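Long-range contacts in formimidoylglutamase (Bacillus subtilis, PDB 3M1R), which catalyses the manganese-dependent hydrolysis of N-formimidoyl-L-glutamate to L-glutamate and formamide in histidine degradation: residues D153-V158 / E193-Q198; I187-R192 / N210-D215; S243-V248 / E287-D292. All blocks are in the same frame, centred on the assembly; numbering follows the deposited sequence.

Overall arrangement
Contacts 1 and 3 meet at one pair of calcium ions, Asp153 OD2 only 3.0 Å from Asp245 OD2: a loop and a strand end far apart in sequence build a single metal centre, at the two sites inferred to hold manganese. Contact 2 belongs to the same parallel sheet as contact 3; the loops of contact 1 follow strands 147-152 and 186-191 of that sheet. Asp153 N and Leu189 O, 2.9 Å apart, tie contact 1 to contact 2, whose Arg192 NH2 makes a weak hydrogen bond to Val248 O of contact 3. Centres of contacts 1 and 2 lie about 9 Å apart; contact 3, about 14 and 15 Å from them, is closest to the centre of the folded chain.

Contact 1: D153-V158 / E193-Q198. With CA (calcium ion), chain B; CA (calcium ion), chain C.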
loop_
_atom_site.group_PDB
_atom_site.type_symbol
_atom_site.label_atom_id
_atom_site.label_comp_id
_atom_site.label_asym_id
_atom_site.label_seq_id
_atom_site.Cartn_x
_atom_site.Cartn_y
_atom_site.Cartn_z
ATOM N N ASP D 153 28.367 5.012 6.690
ATOM C CA ASP D 153 27.488 4.442 7.700
ATOM C C ASP D 153 27.022 5.452 8.739
ATOM O O ASP D 153 27.800 6.314 9.177
ATOM C CB ASP D 153 28.200 3.273 8.412
ATOM C CG ASP D 153 27.245 2.169 8.775
ATOM O OD1 ASP D 153 26.164 2.526 9.260
ATOM O OD2 ASP D 153 27.551 0.974 8.570
ATOM N N ALA D 154 25.748 5.347 9.131
ATOM C CA ALA D 154 25.266 6.055 10.309
ATOM C C ALA D 154 25.789 5.388 11.582
ATOM O O ALA D 154 25.798 6.017 12.631
ATOM C CB ALA D 154 23.699 6.086 10.351
ATOM N N HIS D 155 26.185 4.114 11.494
ATOM C CA HIS D 155 26.521 3.319 12.685
ATOM C C HIS D 155 27.928 2.754 12.640
ATOM O O HIS D 155 28.434 2.438 11.568
ATOM C CB HIS D 155 25.571 2.131 12.842
ATOM C CG HIS D 155 24.145 2.453 12.549
ATOM N ND1 HIS D 155 23.646 2.492 11.262
ATOM C CD2 HIS D 155 23.116 2.773 13.360
ATOM C CE1 HIS D 155 22.364 2.790 11.298
ATOM N NE2 HIS D 155 22.014 2.979 12.555
ATOM N N HIS D 156 28.521 2.568 13.822
ATOM C CA HIS D 156 29.883 2.043 13.947
ATOM C C HIS D 156 29.973 0.599 13.477
ATOM O O HIS D 156 30.971 0.197 12.869
ATOM C CB HIS D 156 30.379 2.141 15.394
ATOM C CG HIS D 156 30.593 3.547 15.867
ATOM N ND1 HIS D 156 31.524 4.389 15.299
ATOM C CD2 HIS D 156 30.001 4.256 16.858
ATOM C CE1 HIS D 156 31.491 5.559 15.911
ATOM N NE2 HIS D 156 30.575 5.504 16.866
ATOM N N ASP D 157 28.921 -0.170 13.749
ATOM C CA ASP D 157 28.874 -1.598 13.430
ATOM C C ASP D 157 29.962 -2.407 14.092
ATOM O O ASP D 157 30.562 -3.276 13.458
ATOM C CB ASP D 157 28.947 -1.847 11.932
ATOM C CG ASP D 157 27.610 -1.717 11.262
ATOM O OD1 ASP D 157 26.626 -1.353 11.950
ATOM O OD2 ASP D 157 27.540 -1.995 10.045
ATOM N N VAL D 158 30.201 -2.123 15.364
ATOM C CA VAL D 158 31.138 -2.891 16.152
ATOM C C VAL D 158 30.427 -3.620 17.301
ATOM O O VAL D 158 30.988 -3.762 18.397
ATOM C CB VAL D 158 32.249 -1.979 16.707
ATOM C CG1 VAL D 158 33.177 -1.506 15.565
ATOM C CG2 VAL D 158 31.641 -0.798 17.456
ATOM N N GLU D 193 24.441 11.261 14.996
ATOM C CA GLU D 193 23.957 11.551 16.346
ATOM C C GLU D 193 22.675 10.764 16.673
ATOM O O GLU D 193 21.704 10.812 15.928
ATOM C CB GLU D 193 23.698 13.055 16.470
ATOM C CG GLU D 193 23.105 13.510 17.788
ATOM C CD GLU D 193 24.156 13.748 18.856
ATOM O OE1 GLU D 193 25.112 12.943 18.940
ATOM O OE2 GLU D 193 24.029 14.739 19.616
ATOM N N PHE D 194 22.700 10.034 17.787
ATOM C CA PHE D 194 21.586 9.197 18.261
ATOM C C PHE D 194 21.412 7.880 17.508
ATOM O O PHE D 194 20.418 7.194 17.707
ATOM C CB PHE D 194 20.243 9.953 18.322
ATOM C CG PHE D 194 20.209 11.028 19.358
ATOM C CD1 PHE D 194 20.038 12.350 18.996
ATOM C CD2 PHE D 194 20.393 10.720 20.695
ATOM C CE1 PHE D 194 20.034 13.342 19.949
ATOM C CE2 PHE D 194 20.395 11.707 21.649
ATOM C CZ PHE D 194 20.215 13.022 21.282
ATOM N N SER D 195 22.384 7.520 16.673
ATOM C CA SER D 195 22.389 6.208 16.022
ATOM C C SER D 195 23.339 5.184 16.675
ATOM O O SER D 195 23.455 4.052 16.198
ATOM C CB SER D 195 22.740 6.358 14.530
ATOM O OG SER D 195 21.792 7.188 13.877
ATOM N N ASN D 196 24.010 5.576 17.761
ATOM C CA ASN D 196 25.072 4.744 18.334
ATOM C C ASN D 196 25.102 4.675 19.858
ATOM O O ASN D 196 24.475 5.487 20.539
ATOM C CB ASN D 196 26.434 5.211 17.825
ATOM C CG ASN D 196 26.585 5.018 16.358
ATOM O OD1 ASN D 196 26.758 3.899 15.893
ATOM N ND2 ASN D 196 26.493 6.106 15.603
ATOM N N SER D 197 25.843 3.698 20.379
ATOM C CA SER D 197 25.964 3.484 21.824
ATOM C C SER D 197 27.301 3.977 22.352
ATOM O O SER D 197 28.306 3.962 21.631
ATOM C CB SER D 197 25.825 2.007 22.152
ATOM O OG SER D 197 24.568 1.514 21.713
ATOM N N GLN D 198 27.310 4.387 23.620
ATOM C CA GLN D 198 28.509 4.921 24.257
ATOM C C GLN D 198 29.651 3.914 24.215
ATOM O O GLN D 198 30.791 4.262 23.906
ATOM C CB GLN D 198 28.204 5.302 25.704
ATOM C CG GLN D 198 29.358 5.985 26.430
ATOM C CD GLN D 198 28.904 6.673 27.709
ATOM O OE1 GLN D 198 28.074 6.145 28.454
ATOM N NE2 GLN D 198 29.444 7.860 27.965
HETATM CA CA CA B . 24.092 1.388 9.220
HETATM CA CA CA C . 25.622 -0.513 9.643
#
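Asn196 bridges Ala154 and His156 of the metal-binding loop with both ends of its amide. Its ND2 donates to Ala154 O at 3.1 Å, lying in the plane of that carbonyl, while its OD1 accepts from His156 N at 3.0 Å with the donor tilted 28° from the amide carbonyl plane. In Asn196 a chi1 of -65° sets CG anti to the carbonyl carbon, on the loop side, and a chi2 of -74° turns the amide so that OD1 and ND2 reach their partners. An alanine here would probably leave the Ala154 carbonyl and the His156 N-H without these mates and allow the intervening His155 to shift. That matters because His155 is a ligand: its ND1 binds calcium ion B at 2.4 Å. Ser195 O lies at the edge of the same ring, near its plane, 3.1 Å from His155 CD2. Asp153 shares the work, with OD1 on calcium ion B and OD2 on calcium ion C. The same OD1 receives His155 N at 2.7 Å from above the carboxylate plane, which makes an Asx turn. Asp157 holds calcium ion C with both carboxylate oxygens. Packing adds to these bonds: Ser195 CB rests on Ala154 O at 3.6 Å, and His156 crosses the Asn196 side chain at about a right angle, its CD2 lying 3.4 Å from OD1. The far side of the His156 ring, at ND1, is hydrogen-bonded to Gln188 OE1. Lys314 of a second subunit forms a salt bridge with Glu193. The two segments leave the C-terminal ends of adjacent strands 147-152 and 186-191, and His156 also touches Glu201 on helix 198-206.

Contact 2: I187-R192 / N210-D215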
loop_
_atom_site.group_PDB
_atom_site.type_symbol
_atom_site.label_atom_id
_atom_site.label_comp_id
_atom_site.label_asym_id
_atom_site.label_seq_id
_atom_site.Cartn_x
_atom_site.Cartn_y
_atom_site.Cartn_z
ATOM N N ILE D 187 38.032 4.217 7.768
ATOM C CA ILE D 187 37.428 5.544 7.784
ATOM C C ILE D 187 35.894 5.428 7.776
ATOM O O ILE D 187 35.291 4.999 6.781
ATOM C CB ILE D 187 37.904 6.378 6.584
ATOM C CG1 ILE D 187 39.411 6.566 6.651
ATOM C CG2 ILE D 187 37.250 7.728 6.567
ATOM C CD1 ILE D 187 39.974 7.013 5.358
ATOM N N GLN D 188 35.265 5.805 8.889
ATOM C CA GLN D 188 33.809 5.749 8.992
ATOM C C GLN D 188 33.253 7.115 8.676
ATOM O O GLN D 188 33.589 8.088 9.343
ATOM C CB GLN D 188 33.358 5.308 10.388
ATOM C CG GLN D 188 33.910 3.961 10.822
ATOM C CD GLN D 188 33.288 3.466 12.128
ATOM O OE1 GLN D 188 33.159 4.218 13.099
ATOM N NE2 GLN D 188 32.920 2.189 12.158
ATOM N N LEU D 189 32.396 7.183 7.663
ATOM C CA LEU D 189 31.867 8.458 7.201
ATOM C C LEU D 189 30.364 8.476 7.405
ATOM O O LEU D 189 29.664 7.585 6.922
ATOM C CB LEU D 189 32.206 8.673 5.712
ATOM C CG LEU D 189 33.685 8.757 5.311
ATOM C CD1 LEU D 189 33.850 8.617 3.800
ATOM C CD2 LEU D 189 34.315 10.067 5.788
ATOM N N GLY D 190 29.874 9.483 8.123
ATOM C CA GLY D 190 28.441 9.678 8.306
ATOM C C GLY D 190 27.882 9.227 9.638
ATOM O O GLY D 190 26.654 9.162 9.802
ATOM N N ILE D 191 28.768 8.921 10.596
ATOM C CA ILE D 191 28.326 8.427 11.915
ATOM C C ILE D 191 27.346 9.441 12.506
ATOM O O ILE D 191 27.652 10.623 12.624
ATOM C CB ILE D 191 29.511 8.196 12.884
ATOM C CG1 ILE D 191 30.442 7.086 12.363
ATOM C CG2 ILE D 191 29.008 7.864 14.266
ATOM C CD1 ILE D 191 29.728 5.766 12.090
ATOM N N ARG D 192 26.157 8.984 12.867
ATOM C CA ARG D 192 25.052 9.909 13.081
ATOM C C ARG D 192 24.679 10.028 14.554
ATOM O O ARG D 192 24.637 9.034 15.266
ATOM C CB ARG D 192 23.843 9.477 12.233
ATOM C CG ARG D 192 22.782 10.555 12.058
ATOM C CD ARG D 192 21.533 9.969 11.422
ATOM N NE ARG D 192 21.802 9.499 10.062
ATOM C CZ ARG D 192 20.891 8.936 9.276
ATOM N NH1 ARG D 192 19.646 8.770 9.717
ATOM N NH2 ARG D 192 21.215 8.545 8.045
ATOM N N ASN D 210 39.008 6.009 12.432
ATOM C CA ASN D 210 38.809 7.382 11.998
ATOM C C ASN D 210 37.327 7.675 11.854
ATOM O O ASN D 210 36.689 7.265 10.881
ATOM C CB ASN D 210 39.511 7.626 10.669
ATOM C CG ASN D 210 40.983 7.293 10.726
ATOM O OD1 ASN D 210 41.750 7.915 11.463
ATOM N ND2 ASN D 210 41.386 6.299 9.951
ATOM N N ILE D 211 36.790 8.406 12.820
ATOM C CA ILE D 211 35.363 8.659 12.853
ATOM C C ILE D 211 35.017 10.065 12.373
ATOM O O ILE D 211 35.519 11.051 12.893
ATOM C CB ILE D 211 34.804 8.430 14.256
ATOM C CG1 ILE D 211 35.207 7.040 14.739
ATOM C CG2 ILE D 211 33.274 8.605 14.255
ATOM C CD1 ILE D 211 35.284 6.919 16.248
ATOM N N HIS D 212 34.150 10.144 11.374
ATOM C CA HIS D 212 33.664 11.426 10.875
ATOM C C HIS D 212 32.144 11.504 10.956
ATOM O O HIS D 212 31.430 10.924 10.129
ATOM C CB HIS D 212 34.161 11.646 9.448
ATOM C CG HIS D 212 35.652 11.608 9.345
ATOM N ND1 HIS D 212 36.421 12.747 9.271
ATOM C CD2 HIS D 212 36.517 10.567 9.372
ATOM C CE1 HIS D 212 37.696 12.408 9.231
ATOM N NE2 HIS D 212 37.783 11.091 9.294
ATOM N N THR D 213 31.656 12.222 11.963
ATOM C CA THR D 213 30.220 12.354 12.182
ATOM C C THR D 213 29.548 13.172 11.085
ATOM O O THR D 213 30.212 13.800 10.250
ATOM C CB THR D 213 29.916 12.995 13.544
ATOM O OG1 THR D 213 30.341 14.361 13.528
ATOM C CG2 THR D 213 30.655 12.255 14.649
HETATM N N MSE D 214 28.223 13.109 11.068
HETATM C CA MSE D 214 27.405 13.920 10.184
HETATM C C MSE D 214 27.637 15.381 10.515
HETATM O O MSE D 214 27.581 16.237 9.634
HETATM C CB MSE D 214 25.922 13.580 10.383
HETATM C CG MSE D 214 25.472 12.320 9.638
HETATM SE SE MSE D 214 25.811 12.384 7.700
HETATM C CE MSE D 214 25.022 14.116 7.296
ATOM N N ASP D 215 27.903 15.659 11.792
ATOM C CA ASP D 215 28.097 17.027 12.254
ATOM C C ASP D 215 29.361 17.589 11.619
ATOM O O ASP D 215 29.361 18.705 11.087
ATOM C CB ASP D 215 28.215 17.071 13.786
ATOM C CG ASP D 215 27.523 18.291 14.405
ATOM O OD1 ASP D 215 26.319 18.184 14.732
ATOM O OD2 ASP D 215 28.178 19.346 14.583
#
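Met214, His212 and Ile191 give up the most surface where strand 187-191 pairs in parallel with strand 210-213 and the start of the helix after it. In Met214, built as selenomethionine, CG is 3.4 Å from Gly190 O, and the bend at chi2 (-56°) brings SE to 3.8 Å from Gly190 CA. A beta carbon on Gly190 would lie 4.0 Å from Met214 SE and, at the positive phi of 102°, would press on the carbonyl of Leu189. His212 contributes both backbone and ring. Its N donates to Gln188 O at 2.9 Å, and its O takes the N-H of Gly190 at 2.9 Å together with a weak bond from Ile191 N. This doubled acceptance accompanies a one-residue shift in register, a beta bulge. The His212 ring turns its edge to Gln188 O, while Leu189 lies alongside it, CD2 to His212 CB at 4.0 Å. On the side of Ile211, Ile191 CG1 meets Ile211 CG2 at 3.7 Å, the two side chains crossing obliquely. Past the bulge, Ile191 O accepts from Met214 N at 3.0 Å. Thr213 is the N-cap of helix 214-220, its OG1 bonded to Met216 N. Strand 186-191, helix 198-206 and strand 210-213 form a beta-alpha-beta crossover of this arginase-family fold, whose strand 210-213 is outermost on that side of the parallel sheet within this chain.

Contact 3: S243-V248 / E287-D292; sequences SVDMDV and EIVEVD. With CA (calcium ion), chain B; CA (calcium ion), chain C.
Met246, here selenomethionine, rests its CG against both Ile288 and Val291. The gap to Val291 CG2 is 3.4 Å, tighter than usual for two carbons, and Ile288 CG2 is 3.6 Å from the same Met246 CG. Ala304 and Val308 of helix 300-318 cover this cluster, touching Met246 and Ile288 respectively. On the other face of the sheet Val289 CG2 sits against Asp245 CA at 3.5 Å. Parallel pairing holds the strands together, with Val244 bonded through its N to Glu287 and through its O to Val289, and it carries on just past strand 239-245, where Met246 N meets Val289 O at 3.0 Å in a nearly straight bond (175°). Strands 239-245 and 283-289, joined through helix 267-278, make a beta-alpha-beta unit in the middle of the arginase-family sheet, whose C-terminal strand ends carry the metal ligands. Asp245 OD2 bridges both ions, 2.6 Å from calcium ion B and 2.5 Å from calcium ion C. Asp247 binds calcium ion B with both oxygens. One water donates to Asp247 OD2 at 2.7 Å and also to Glu290 OE2, linking carboxylates that do not touch; Glu290 OE1 accepts from Asn130 N. Two residues before Asp245, Ser243 OG donates to the anti lone pair of Glu287 OE2 at 2.5 Å, an oxygen that Ser133 also binds.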
loop_
_atom_site.group_PDB
_atom_site.type_symbol
_atom_site.label_atom_id
_atom_site.label_comp_id
_atom_site.label_asym_id
_atom_site.label_seq_id
_atom_site.Cartn_x
_atom_site.Cartn_y
_atom_site.Cartn_z
ATOM N N SER D 243 32.851 0.427 1.288
ATOM C CA SER D 243 31.631 -0.197 1.789
ATOM C C SER D 243 30.535 0.831 1.972
ATOM O O SER D 243 30.608 1.693 2.850
ATOM C CB SER D 243 31.882 -0.927 3.113
ATOM O OG SER D 243 30.724 -1.661 3.509
ATOM N N VAL D 244 29.506 0.738 1.144
ATOM C CA VAL D 244 28.398 1.667 1.255
ATOM C C VAL D 244 27.199 1.024 1.937
ATOM O O VAL D 244 26.557 0.128 1.384
ATOM C CB VAL D 244 27.947 2.191 -0.104
ATOM C CG1 VAL D 244 26.787 3.171 0.110
ATOM C CG2 VAL D 244 29.109 2.863 -0.805
ATOM N N ASP D 245 26.917 1.481 3.150
ATOM C CA ASP D 245 25.719 1.080 3.866
ATOM C C ASP D 245 24.713 2.180 3.583
ATOM O O ASP D 245 24.908 3.329 3.955
ATOM C CB ASP D 245 26.015 0.970 5.354
ATOM C CG ASP D 245 24.786 0.597 6.182
ATOM O OD1 ASP D 245 23.635 0.865 5.793
ATOM O OD2 ASP D 245 24.999 0.013 7.247
HETATM N N MSE D 246 23.652 1.826 2.880
HETATM C CA MSE D 246 22.745 2.834 2.346
HETATM C C MSE D 246 22.034 3.610 3.441
HETATM O O MSE D 246 21.507 4.689 3.189
HETATM C CB MSE D 246 21.741 2.212 1.358
HETATM C CG MSE D 246 22.389 1.724 0.050
HETATM SE SE MSE D 246 23.202 3.143 -1.069
HETATM C CE MSE D 246 21.526 3.922 -1.721
ATOM N N ASP D 247 22.044 3.096 4.671
ATOM C CA ASP D 247 21.345 3.812 5.732
ATOM C C ASP D 247 22.119 5.032 6.225
ATOM O O ASP D 247 21.623 5.782 7.060
ATOM C CB ASP D 247 20.877 2.895 6.877
ATOM C CG ASP D 247 22.018 2.340 7.692
ATOM O OD1 ASP D 247 23.106 2.985 7.752
ATOM O OD2 ASP D 247 21.813 1.253 8.279
ATOM N N VAL D 248 23.302 5.256 5.663
ATOM C CA VAL D 248 24.002 6.527 5.848
ATOM C C VAL D 248 23.160 7.671 5.257
ATOM O O VAL D 248 23.280 8.826 5.658
ATOM C CB VAL D 248 25.390 6.499 5.163
ATOM C CG1 VAL D 248 25.262 6.697 3.636
ATOM C CG2 VAL D 248 26.304 7.550 5.754
ATOM N N GLU D 287 31.010 -2.485 -2.154
ATOM C CA GLU D 287 29.824 -3.248 -1.800
ATOM C C GLU D 287 28.731 -2.288 -1.371
ATOM O O GLU D 287 28.997 -1.223 -0.830
ATOM C CB GLU D 287 30.135 -4.238 -0.678
ATOM C CG GLU D 287 30.440 -3.555 0.633
ATOM C CD GLU D 287 30.881 -4.536 1.716
ATOM O OE1 GLU D 287 31.060 -5.735 1.411
ATOM O OE2 GLU D 287 31.057 -4.102 2.872
ATOM N N ILE D 288 27.492 -2.669 -1.633
ATOM C CA ILE D 288 26.354 -1.903 -1.170
ATOM C C ILE D 288 25.497 -2.785 -0.282
ATOM O O ILE D 288 25.114 -3.895 -0.673
ATOM C CB ILE D 288 25.538 -1.409 -2.347
ATOM C CG1 ILE D 288 26.427 -0.524 -3.225
ATOM C CG2 ILE D 288 24.279 -0.665 -1.861
ATOM C CD1 ILE D 288 25.764 -0.135 -4.504
ATOM N N VAL D 289 25.233 -2.311 0.928
ATOM C CA VAL D 289 24.436 -3.081 1.859
ATOM C C VAL D 289 23.255 -2.288 2.392
ATOM O O VAL D 289 23.177 -1.065 2.237
ATOM C CB VAL D 289 25.282 -3.606 3.057
ATOM C CG1 VAL D 289 26.308 -4.612 2.587
ATOM C CG2 VAL D 289 25.953 -2.447 3.800
ATOM N N GLU D 290 22.330 -3.036 2.986
ATOM C CA GLU D 290 21.223 -2.515 3.771
ATOM C C GLU D 290 20.098 -1.891 2.953
ATOM O O GLU D 290 19.271 -1.155 3.478
ATOM C CB GLU D 290 21.729 -1.601 4.900
ATOM C CG GLU D 290 22.524 -2.372 5.969
ATOM C CD GLU D 290 21.663 -3.365 6.809
ATOM O OE1 GLU D 290 22.052 -4.546 6.961
ATOM O OE2 GLU D 290 20.606 -2.966 7.341
ATOM N N VAL D 291 20.036 -2.225 1.671
ATOM C CA VAL D 291 18.841 -1.910 0.898
ATOM C C VAL D 291 17.752 -2.956 1.146
ATOM O O VAL D 291 17.990 -4.153 1.003
ATOM C CB VAL D 291 19.160 -1.823 -0.595
ATOM C CG1 VAL D 291 17.887 -1.618 -1.418
ATOM C CG2 VAL D 291 20.157 -0.699 -0.835
ATOM N N ASP D 292 16.550 -2.514 1.504
ATOM C CA ASP D 292 15.455 -3.459 1.710
ATOM C C ASP D 292 14.253 -3.109 0.818
ATOM O O ASP D 292 13.432 -2.258 1.145
ATOM C CB ASP D 292 15.072 -3.530 3.195
ATOM C CG ASP D 292 14.056 -4.651 3.505
ATOM O OD1 ASP D 292 13.433 -5.190 2.563
ATOM O OD2 ASP D 292 13.881 -4.980 4.707
HETATM CA CA CA B . 24.092 1.388 9.220
HETATM CA CA CA C . 25.622 -0.513 9.643
HETATM O O HOH W 1 19.587 -0.340 8.175
#